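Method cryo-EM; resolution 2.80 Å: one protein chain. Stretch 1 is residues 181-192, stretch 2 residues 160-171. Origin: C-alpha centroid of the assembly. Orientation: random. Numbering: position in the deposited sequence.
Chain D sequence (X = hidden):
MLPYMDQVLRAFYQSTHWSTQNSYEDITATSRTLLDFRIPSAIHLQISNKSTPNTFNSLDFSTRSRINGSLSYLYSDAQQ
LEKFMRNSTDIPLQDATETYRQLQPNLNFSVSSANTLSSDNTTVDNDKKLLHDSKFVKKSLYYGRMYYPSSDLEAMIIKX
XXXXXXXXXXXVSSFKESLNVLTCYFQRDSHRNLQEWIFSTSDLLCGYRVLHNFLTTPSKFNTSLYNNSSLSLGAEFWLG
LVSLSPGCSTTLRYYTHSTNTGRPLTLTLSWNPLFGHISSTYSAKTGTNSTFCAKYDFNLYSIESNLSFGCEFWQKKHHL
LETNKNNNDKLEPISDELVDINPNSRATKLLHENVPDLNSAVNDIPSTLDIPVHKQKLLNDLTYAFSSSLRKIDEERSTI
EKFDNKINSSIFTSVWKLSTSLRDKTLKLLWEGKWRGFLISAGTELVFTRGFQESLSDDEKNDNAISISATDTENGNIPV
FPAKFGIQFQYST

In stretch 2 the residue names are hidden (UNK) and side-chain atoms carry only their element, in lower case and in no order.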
# COMPACT_ATOMS: atom_id res chain seq x y z
N VAL D 181 -12.56 -2.28 24.92
CA VAL D 181 -13.85 -2.84 25.31
C VAL D 181 -13.62 -3.99 26.28
O VAL D 181 -12.90 -4.94 25.96
CB VAL D 181 -14.65 -3.30 24.08
CG1 VAL D 181 -15.81 -4.17 24.49
CG2 VAL D 181 -15.15 -2.11 23.31
N LEU D 182 -14.23 -3.92 27.46
CA LEU D 182 -14.04 -4.92 28.50
C LEU D 182 -15.39 -5.34 29.04
O LEU D 182 -16.02 -4.57 29.78
CB LEU D 182 -13.15 -4.38 29.61
CG LEU D 182 -12.81 -5.36 30.72
CD1 LEU D 182 -11.96 -6.46 30.16
CD2 LEU D 182 -12.10 -4.63 31.83
N THR D 183 -15.84 -6.54 28.70
CA THR D 183 -17.17 -7.01 29.04
C THR D 183 -17.11 -8.21 29.98
O THR D 183 -16.23 -9.07 29.85
CB THR D 183 -17.96 -7.41 27.80
OG1 THR D 183 -17.48 -8.66 27.33
CG2 THR D 183 -17.80 -6.39 26.71
N CYS D 184 -18.05 -8.26 30.92
CA CYS D 184 -18.16 -9.32 31.90
C CYS D 184 -19.42 -10.14 31.66
O CYS D 184 -20.45 -9.62 31.23
CB CYS D 184 -18.18 -8.76 33.32
SG CYS D 184 -16.70 -7.86 33.78
N TYR D 185 -19.33 -11.44 31.95
CA TYR D 185 -20.46 -12.36 31.77
C TYR D 185 -20.56 -13.21 33.02
O TYR D 185 -19.80 -14.16 33.19
CB TYR D 185 -20.30 -13.26 30.55
CG TYR D 185 -20.23 -12.58 29.21
CD1 TYR D 185 -19.06 -11.98 28.77
CD2 TYR D 185 -21.32 -12.57 28.36
CE1 TYR D 185 -18.99 -11.37 27.56
CE2 TYR D 185 -21.26 -11.95 27.13
CZ TYR D 185 -20.08 -11.35 26.74
OH TYR D 185 -20.00 -10.74 25.52
N PHE D 186 -21.50 -12.88 33.89
CA PHE D 186 -21.88 -13.79 34.95
C PHE D 186 -23.08 -14.60 34.48
O PHE D 186 -23.99 -14.05 33.86
CB PHE D 186 -22.23 -13.02 36.22
CG PHE D 186 -22.46 -13.89 37.41
CD1 PHE D 186 -21.39 -14.41 38.11
CD2 PHE D 186 -23.74 -14.19 37.82
CE1 PHE D 186 -21.60 -15.21 39.20
CE2 PHE D 186 -23.96 -14.99 38.91
CZ PHE D 186 -22.89 -15.50 39.60
N GLN D 187 -23.07 -15.90 34.75
CA GLN D 187 -24.13 -16.76 34.22
C GLN D 187 -24.39 -17.92 35.16
O GLN D 187 -23.49 -18.71 35.45
CB GLN D 187 -23.77 -17.25 32.82
CG GLN D 187 -22.32 -17.61 32.63
CD GLN D 187 -21.95 -17.78 31.18
OE1 GLN D 187 -22.81 -17.75 30.31
NE2 GLN D 187 -20.66 -17.95 30.92
N ARG D 188 -25.64 -18.03 35.63
CA ARG D 188 -26.04 -19.09 36.55
C ARG D 188 -26.88 -20.11 35.80
O ARG D 188 -28.03 -19.88 35.46
CB ARG D 188 -26.79 -18.52 37.74
CG ARG D 188 -27.33 -19.58 38.69
CD ARG D 188 -27.59 -19.04 40.08
NE ARG D 188 -28.94 -18.52 40.22
CZ ARG D 188 -29.23 -17.27 40.58
NH1 ARG D 188 -28.25 -16.42 40.83
NH2 ARG D 188 -30.49 -16.88 40.68
N ASP D 189 -26.28 -21.26 35.54
CA ASP D 189 -26.99 -22.34 34.88
C ASP D 189 -27.89 -23.06 35.86
O ASP D 189 -27.69 -23.01 37.07
CB ASP D 189 -26.01 -23.34 34.27
CG ASP D 189 -26.63 -24.22 33.21
OD1 ASP D 189 -27.74 -23.88 32.75
OD2 ASP D 189 -26.03 -25.25 32.85
N SER D 190 -28.92 -23.72 35.32
CA SER D 190 -29.72 -24.69 36.04
C SER D 190 -30.09 -25.77 35.03
O SER D 190 -29.48 -25.84 33.96
CB SER D 190 -30.96 -24.05 36.66
OG SER D 190 -31.91 -25.04 37.01
N HIS D 191 -31.06 -26.62 35.33
CA HIS D 191 -31.56 -27.51 34.30
C HIS D 191 -32.91 -27.09 33.76
O HIS D 191 -33.48 -27.80 32.92
CB HIS D 191 -31.61 -28.95 34.83
CG HIS D 191 -30.27 -29.50 35.20
ND1 HIS D 191 -29.87 -29.69 36.51
CD2 HIS D 191 -29.21 -29.86 34.43
CE1 HIS D 191 -28.64 -30.17 36.53
NE2 HIS D 191 -28.22 -30.28 35.28
N ARG D 192 -33.44 -25.94 34.20
CA ARG D 192 -34.61 -25.31 33.60
C ARG D 192 -34.36 -23.84 33.27
O ARG D 192 -35.28 -23.15 32.83
CB ARG D 192 -35.83 -25.43 34.51
CG ARG D 192 -36.16 -26.83 35.00
CD ARG D 192 -36.92 -27.64 33.96
NE ARG D 192 -36.03 -28.51 33.20
CZ ARG D 192 -36.45 -29.45 32.35
NH1 ARG D 192 -35.56 -30.18 31.70
NH2 ARG D 192 -37.74 -29.65 32.17
N UNK D 160 -15.06 -21.11 36.16
CA UNK D 160 -16.26 -21.82 36.60
C UNK D 160 -16.25 -21.89 38.13
O UNK D 160 -15.59 -22.73 38.74
c UNK D 160 -18.04 -24.99 35.41
c UNK D 160 -17.73 -23.81 36.27
c UNK D 160 -16.37 -23.20 35.98
n UNK D 160 -19.35 -25.54 35.74
n UNK D 160 -21.03 -27.10 35.58
n UNK D 160 -19.13 -27.34 34.33
c UNK D 160 -19.84 -26.66 35.22
N UNK D 161 -17.01 -20.98 38.74
CA UNK D 161 -16.93 -20.71 40.17
C UNK D 161 -17.68 -21.72 41.03
O UNK D 161 -17.47 -21.77 42.24
c UNK D 161 -15.36 -18.10 40.07
c UNK D 161 -17.48 -19.31 40.44
c UNK D 161 -17.52 -16.90 39.88
c UNK D 161 -16.80 -18.20 39.65
N UNK D 162 -18.52 -22.54 40.41
CA UNK D 162 -19.49 -23.40 41.08
C UNK D 162 -20.03 -24.33 40.00
O UNK D 162 -19.89 -24.01 38.82
c UNK D 162 -20.57 -22.54 41.74
o UNK D 162 -21.56 -23.28 42.43
N UNK D 163 -20.64 -25.48 40.33
CA UNK D 163 -21.20 -26.34 39.27
C UNK D 163 -22.41 -25.77 38.54
O UNK D 163 -22.86 -26.40 37.57
c UNK D 163 -21.60 -27.60 40.06
c UNK D 163 -20.61 -26.19 41.61
c UNK D 163 -21.72 -27.16 41.45
N UNK D 164 -22.95 -24.63 38.97
CA UNK D 164 -24.07 -24.00 38.28
C UNK D 164 -23.84 -22.50 38.19
O UNK D 164 -24.79 -21.72 38.32
c UNK D 164 -27.12 -26.01 39.60
c UNK D 164 -25.37 -24.31 39.01
c UNK D 164 -25.92 -25.70 38.75
o UNK D 164 -27.62 -25.15 40.33
n UNK D 164 -27.61 -27.24 39.52
N UNK D 165 -22.60 -22.08 37.99
CA UNK D 165 -22.20 -20.68 37.99
C UNK D 165 -20.89 -20.55 37.23
O UNK D 165 -20.00 -21.38 37.39
c UNK D 165 -22.07 -20.14 39.43
c UNK D 165 -21.47 -18.77 39.50
o UNK D 165 -23.36 -20.12 40.06
N UNK D 166 -20.79 -19.52 36.39
CA UNK D 166 -19.57 -19.27 35.65
C UNK D 166 -19.36 -17.78 35.53
O UNK D 166 -20.32 -17.01 35.50
c UNK D 166 -19.63 -19.91 34.27
c UNK D 166 -18.40 -20.88 32.35
o UNK D 166 -18.72 -20.15 31.42
c UNK D 166 -18.30 -20.35 33.74
n UNK D 166 -18.13 -22.17 32.18
N UNK D 167 -18.10 -17.37 35.46
CA UNK D 167 -17.73 -15.98 35.26
C UNK D 167 -16.87 -15.89 34.01
O UNK D 167 -16.13 -16.82 33.70
c UNK D 167 -14.80 -12.37 35.94
c UNK D 167 -16.54 -13.99 36.29
c UNK D 167 -16.98 -15.41 36.46
c UNK D 167 -15.74 -11.36 35.95
c UNK D 167 -17.47 -12.96 36.29
c UNK D 167 -15.21 -13.68 36.11
c UNK D 167 -17.07 -11.65 36.13
N UNK D 168 -16.99 -14.78 33.28
CA UNK D 168 -16.26 -14.62 32.04
C UNK D 168 -15.86 -13.17 31.85
O UNK D 168 -16.65 -12.27 32.10
c UNK D 168 -16.97 -15.43 27.98
s UNK D 168 -17.70 -16.79 28.88
c UNK D 168 -16.99 -16.52 30.50
c UNK D 168 -17.10 -15.06 30.85
N UNK D 169 -14.63 -12.96 31.40
CA UNK D 169 -14.15 -11.66 30.97
C UNK D 169 -13.78 -11.73 29.50
O UNK D 169 -13.39 -12.78 29.00
c UNK D 169 -13.30 -8.92 32.63
c UNK D 169 -12.10 -10.56 34.02
c UNK D 169 -13.21 -10.37 33.02
c UNK D 169 -12.94 -11.22 31.79
N UNK D 170 -13.92 -10.61 28.80
CA UNK D 170 -13.63 -10.59 27.37
C UNK D 170 -13.16 -9.18 27.01
O UNK D 170 -13.98 -8.28 26.79
n UNK D 170 -17.55 -14.41 24.26
c UNK D 170 -16.19 -13.98 24.64
c UNK D 170 -14.86 -12.40 26.06
c UNK D 170 -14.84 -10.98 26.55
c UNK D 170 -16.22 -12.73 25.49
N UNK D 171 -11.85 -9.00 26.95
CA UNK D 171 -11.28 -7.74 26.54
C UNK D 171 -10.87 -7.74 25.09
O UNK D 171 -10.46 -8.75 24.52

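Position 160 carries three carbons, a nitrogen, then a carbon bearing two more nitrogens, and touches nothing on stretch 1. This guanidinium makes it arginine. Arg160 NH1 donates to the backbone O of position 163 at 2.8 Å.

Position 161 has four carbons, forked at the second, and meets the edge of the Phe186 ring. It is leucine. Leu161 CD1 lies 4.5 Å from Phe186 CE1.

Position 162 has one carbon and one oxygen, out of reach of stretch 1. It is serine.

Position 163 has three carbons closing a ring onto the backbone N, also out of reach. It is proline.

Position 164 has three carbons, the third carrying one oxygen and one nitrogen, and its end comes near His191. It is glutamine. Gln164 O lies 3.3 Å from Arg188 CG, and Gln164 NE2 is 4.3 Å from His191 CE1.

Position 165 has one carbon carrying an oxygen and a carbon, and packs on Phe186. It is threonine. Thr165 CG2 lies 3.6 Å from Phe186 CZ. Thr165 OG1 turns back to donate to Gln164 O at 2.8 Å.

Position 166 again has three carbons ending in one oxygen and one nitrogen, close to the Gln187 side chain. It is glutamine. Gln166 N donates to Gln187 O at 3.0 Å, and Gln187 N returns a bond to Gln166 O at 3.1 Å.

Position 167 has one carbon and a ring of six carbons with no oxygen, near Cys184. It is phenylalanine. Phe167 CE1 is 4.2 Å from Cys184 CB.

Position 168 is an unbranched chain of two carbons, a sulfur and a carbon, against Tyr185 and Gln187. It is methionine. Met168 CB meets Tyr185 CB at 3.7 Å, and Met168 SD lies 3.8 Å from Gln187 NE2.

Position 169 has four carbons, forked at the second, touching Leu182 and Cys184. It is leucine. Leu169 CD2 lies 3.7 Å from both Leu182 CD1 and Cys184 SG.

Position 170 has four carbons in a row ending in nitrogen, and the chain runs beside the Tyr185 ring. It is lysine. Lys170 CD lies 3.7 Å from Tyr185 CE1. Lys170 N donates to Thr183 O at 3.0 Å.

Position 171 has no side-chain atoms, and its CA approaches Val181 O to 3.3 Å. It is glycine. A CB here would sit tight against Leu182 CD1.

The contact is an antiparallel strand pairing. Backbone bonds at Thr183–Lys170 and Gln187–Gln166 fix the register, and Tyr185 N donates to Met168 O at 2.8 Å. Side chains alternate between faces. Leu182, Cys184, Phe167 and Leu169 line one face with apolar contacts. Thr183, Tyr185, Gln187, Gln166, Met168 and Lys170 share the other. The stretches bury 872 Å².

Stretch 2 160-171: RLSPQTQFMLKG
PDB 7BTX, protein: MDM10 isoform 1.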